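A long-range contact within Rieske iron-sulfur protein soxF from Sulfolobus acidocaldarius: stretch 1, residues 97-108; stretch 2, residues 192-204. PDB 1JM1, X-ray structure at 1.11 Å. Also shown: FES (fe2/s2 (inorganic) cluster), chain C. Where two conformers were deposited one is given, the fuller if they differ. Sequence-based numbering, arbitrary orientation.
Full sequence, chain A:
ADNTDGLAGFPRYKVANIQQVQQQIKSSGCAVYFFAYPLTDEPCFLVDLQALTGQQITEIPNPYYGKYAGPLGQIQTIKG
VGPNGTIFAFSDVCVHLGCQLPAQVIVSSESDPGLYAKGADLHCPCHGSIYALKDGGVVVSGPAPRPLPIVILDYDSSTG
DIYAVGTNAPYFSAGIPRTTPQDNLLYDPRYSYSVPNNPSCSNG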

# COMPACT_ATOMS: atom_id res chain seq x y z
N LEU A 97 -9.89 -4.91 11.70
CA LEU A 97 -9.78 -6.21 12.35
C LEU A 97 -8.92 -7.15 11.57
O LEU A 97 -8.99 -8.39 11.75
N GLY A 98 -7.97 -6.66 10.74
CA GLY A 98 -6.93 -7.51 10.22
C GLY A 98 -7.31 -8.41 9.09
O GLY A 98 -6.50 -9.32 8.74
N CYS A 99 -8.47 -8.23 8.44
CA CYS A 99 -8.67 -8.96 7.21
C CYS A 99 -7.70 -8.51 6.14
O CYS A 99 -7.28 -7.36 6.10
N GLN A 100 -7.36 -9.42 5.24
CA GLN A 100 -6.54 -9.09 4.09
C GLN A 100 -7.41 -8.45 3.04
O GLN A 100 -8.50 -8.93 2.72
N LEU A 101 -6.95 -7.35 2.47
CA LEU A 101 -7.78 -6.53 1.59
C LEU A 101 -7.70 -7.03 0.15
O LEU A 101 -6.59 -7.22 -0.40
N PRO A 102 -8.84 -7.20 -0.51
CA PRO A 102 -8.85 -7.75 -1.89
C PRO A 102 -8.62 -6.68 -2.94
O PRO A 102 -9.47 -6.38 -3.78
N ALA A 103 -7.41 -6.10 -2.90
CA ALA A 103 -7.06 -5.06 -3.85
C ALA A 103 -6.98 -5.56 -5.28
O ALA A 103 -7.01 -4.76 -6.20
N GLN A 104 -6.90 -6.88 -5.45
CA GLN A 104 -6.85 -7.48 -6.79
C GLN A 104 -8.22 -7.63 -7.44
O GLN A 104 -8.30 -7.92 -8.61
N VAL A 105 -9.30 -7.47 -6.65
CA VAL A 105 -10.67 -7.64 -7.18
C VAL A 105 -11.13 -6.26 -7.62
O VAL A 105 -11.44 -5.40 -6.79
N ILE A 106 -11.12 -5.99 -8.92
CA ILE A 106 -11.40 -4.67 -9.45
C ILE A 106 -12.89 -4.54 -9.69
O ILE A 106 -13.48 -5.41 -10.37
N VAL A 107 -13.53 -3.57 -9.05
CA VAL A 107 -14.96 -3.47 -9.02
C VAL A 107 -15.40 -2.13 -9.62
O VAL A 107 -14.64 -1.13 -9.75
N SER A 108 -16.71 -2.13 -9.95
CA SER A 108 -17.29 -0.94 -10.61
C SER A 108 -18.33 -0.26 -9.76
O SER A 108 -19.00 0.65 -10.24
N SER A 192 -0.02 -14.49 9.25
CA SER A 192 0.28 -15.68 8.45
C SER A 192 -0.16 -15.46 7.04
O SER A 192 -0.21 -16.38 6.24
N TYR A 193 -0.54 -14.30 6.51
CA TYR A 193 -1.08 -13.86 5.23
C TYR A 193 -0.12 -14.27 4.10
O TYR A 193 1.15 -14.10 4.25
N SER A 194 -0.73 -14.75 3.12
CA SER A 194 0.01 -14.94 1.80
C SER A 194 -0.03 -13.69 0.88
O SER A 194 -0.77 -12.82 0.95
N VAL A 195 0.82 -13.73 -0.07
CA VAL A 195 1.13 -12.71 -1.05
C VAL A 195 0.60 -13.29 -2.36
O VAL A 195 1.08 -14.33 -2.84
N PRO A 196 -0.41 -12.66 -2.95
CA PRO A 196 -0.93 -13.13 -4.28
C PRO A 196 0.13 -13.13 -5.37
O PRO A 196 1.04 -12.27 -5.32
N ASN A 197 0.02 -14.10 -6.28
CA ASN A 197 0.91 -14.08 -7.47
C ASN A 197 0.50 -12.94 -8.40
O ASN A 197 -0.63 -12.58 -8.56
N ASN A 198 1.48 -12.31 -9.02
CA ASN A 198 1.25 -11.22 -9.95
C ASN A 198 1.31 -11.75 -11.37
O ASN A 198 2.26 -12.49 -11.67
N PRO A 199 0.41 -11.37 -12.26
CA PRO A 199 -0.75 -10.56 -12.04
C PRO A 199 -1.86 -11.33 -11.35
O PRO A 199 -2.03 -12.49 -11.66
N SER A 200 -2.61 -10.67 -10.49
CA SER A 200 -3.67 -11.28 -9.72
C SER A 200 -5.04 -10.71 -10.00
O SER A 200 -6.03 -11.20 -9.43
N CYS A 201 -5.17 -9.64 -10.76
CA CYS A 201 -6.46 -8.92 -10.84
C CYS A 201 -7.52 -9.77 -11.49
O CYS A 201 -7.27 -10.58 -12.42
N SER A 202 -8.72 -9.53 -11.05
CA SER A 202 -9.92 -10.12 -11.65
C SER A 202 -10.99 -9.03 -11.60
O SER A 202 -10.90 -8.08 -10.82
N ASN A 203 -11.98 -9.11 -12.47
CA ASN A 203 -13.11 -8.19 -12.41
C ASN A 203 -14.20 -8.72 -11.48
O ASN A 203 -14.66 -9.89 -11.62
N GLY A 204 -14.63 -7.92 -10.50
CA GLY A 204 -15.59 -8.48 -9.54
C GLY A 204 -16.83 -7.67 -9.33
O GLY A 204 -16.99 -6.69 -10.07
OXT GLY A 204 -17.67 -7.97 -8.40

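A chain's end is often fastened to a distant loop by a short parallel ladder at one side and a few well-placed side chains at the other, and the C-terminal tail of this Rieske protein is a compact example. At the start of the first stretch, Leu97 turns its side chain away from the tail, while its backbone N lies 3.3 Å from S2 of the iron-sulfur cluster. Gly98, at a positive phi that favours glycine, offers its carbonyl to Tyr193: the tyrosine, chi1 m and pointing in, donates from OH to Gly98 O at 2.7 Å. Cys99 faces away. Gln100 reaches inward with chi1 and chi2 both t, and this extended form carries its amide to the tail, where Gln100 NE2 donates to Ser194 O at 2.9 Å, almost linearly. The other end of the amide, Gln100 OE1, lies at the edge of the Tyr193 ring and accepts from a water at 3.1 Å; the same water accepts from Ser194 N at 3.0 Å, so one solvent molecule bridges the stretches.

Leu101 through Ala103 make no contact, and a type I turn from Pro102 to Val105 leads into the strand. Gln104 starts toward the tail, its CB 3.1 Å from Ser200 OG (chi1 p), but with chi1 p and chi2 m its end leads away. From here the backbones pair, and side chains alternate. Val105 (t) shares a face with Ser202 (p), Val105 CG2 lying 4.1 Å from Ser202 OG; Val105 CG1 also packs 3.8 Å from Gly204 CA, where a beta carbon would clash. Ile106 (m, m) shares the other face with Asn203, its CG1 4.2 Å from Cys201 SG. A water donates to Ile106 O at 2.9 Å and Asn203 OD1 at 3.2 Å. Finally, Val107 CG1 (chi1 m) rests 3.8 Å from Gly204 C.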

# COMPACT_ATOMS: atom_id res chain seq x y z
CB LEU A 97 -11.16 -6.81 12.67
CG LEU A 97 -11.34 -7.38 14.06
CD1 LEU A 97 -11.17 -6.30 15.16
CD2 LEU A 97 -12.67 -8.07 14.14
CB CYS A 99 -10.12 -8.76 6.71
SG CYS A 99 -11.24 -9.82 7.70
CB GLN A 100 -5.82 -10.34 3.59
CG GLN A 100 -4.82 -10.04 2.53
CD GLN A 100 -3.86 -11.15 2.24
OE1 GLN A 100 -3.95 -12.26 2.77
NE2 GLN A 100 -2.86 -10.88 1.43
CB LEU A 101 -7.32 -5.07 1.67
CG LEU A 101 -7.57 -4.42 3.02
CD1 LEU A 101 -6.75 -3.13 3.14
CD2 LEU A 101 -9.04 -4.14 3.28
CB PRO A 102 -10.26 -8.40 -2.00
CG PRO A 102 -11.11 -7.50 -1.12
CD PRO A 102 -10.21 -7.12 0.06
CB ALA A 103 -5.72 -4.43 -3.45
CB GLN A 104 -6.17 -8.89 -6.76
CG GLN A 104 -6.94 -9.98 -6.02
CD GLN A 104 -6.94 -10.04 -4.58
OE1 GLN A 104 -6.55 -9.17 -3.85
NE2 GLN A 104 -7.58 -11.07 -3.98
CB VAL A 105 -11.59 -8.28 -6.19
CG1 VAL A 105 -13.01 -8.40 -6.79
CG2 VAL A 105 -11.08 -9.68 -5.73
CB ILE A 106 -10.61 -4.39 -10.73
CG1 ILE A 106 -9.10 -4.72 -10.58
CG2 ILE A 106 -10.91 -3.01 -11.22
CD1 ILE A 106 -8.39 -3.96 -9.45
CB VAL A 107 -15.55 -3.71 -7.61
CG1 VAL A 107 -15.16 -5.10 -7.13
CG2 VAL A 107 -15.12 -2.67 -6.61
CB SER A 108 -17.82 -1.39 -12.03
OG SER A 108 -18.89 -2.27 -11.77
CB SER A 192 -0.36 -16.98 9.21
OG SER A 192 -1.69 -16.71 9.07
CB TYR A 193 -1.20 -12.34 5.16
CG TYR A 193 -1.96 -11.72 6.31
CD1 TYR A 193 -1.29 -11.17 7.38
CD2 TYR A 193 -3.33 -11.70 6.32
CE1 TYR A 193 -1.97 -10.59 8.43
CE2 TYR A 193 -4.06 -11.10 7.38
CZ TYR A 193 -3.38 -10.57 8.42
OH TYR A 193 -3.98 -10.00 9.51
CB SER A 194 -0.44 -16.16 1.06
OG SER A 194 -1.85 -16.21 1.15
CB VAL A 195 2.62 -12.39 -1.19
CG1 VAL A 195 2.89 -11.36 -2.27
CG2 VAL A 195 3.17 -11.84 0.18
CB PRO A 196 -2.00 -12.08 -4.62
CG PRO A 196 -2.42 -11.66 -3.21
CD PRO A 196 -1.17 -11.56 -2.36
CB ASN A 197 0.87 -15.42 -8.23
CG ASN A 197 1.44 -16.61 -7.42
OD1 ASN A 197 2.41 -16.51 -6.67
ND2 ASN A 197 0.77 -17.73 -7.67
CB ASN A 198 2.30 -10.12 -9.76
CG ASN A 198 2.27 -9.52 -8.37
OD1 ASN A 198 1.19 -9.09 -7.91
ND2 ASN A 198 3.39 -9.48 -7.72
CB PRO A 199 -1.20 -10.05 -13.42
CG PRO A 199 -0.77 -11.20 -14.30
CD PRO A 199 0.50 -11.78 -13.70
CB SER A 200 -3.31 -11.02 -8.22
OG SER A 200 -3.41 -9.58 -7.98
CB CYS A 201 -6.32 -7.65 -11.65
SG CYS A 201 -5.30 -6.35 -10.95
CB SER A 202 -10.39 -11.37 -10.95
OG SER A 202 -10.74 -11.03 -9.57
CB ASN A 203 -13.73 -7.97 -13.80
CG ASN A 203 -12.78 -7.05 -14.57
OD1 ASN A 203 -12.29 -6.06 -14.09
ND2 ASN A 203 -12.52 -7.46 -15.81
FE1 FES C . -11.67 -4.83 7.41
FE2 FES C . -13.24 -5.10 9.61
S1 FES C . -13.60 -3.73 7.85
S2 FES C . -11.37 -6.27 9.12
O HOH W 1 -3.69 -15.29 3.19
O HOH W 2 -14.84 -4.58 -12.80
O HOH W 3 -18.45 -4.44 -9.34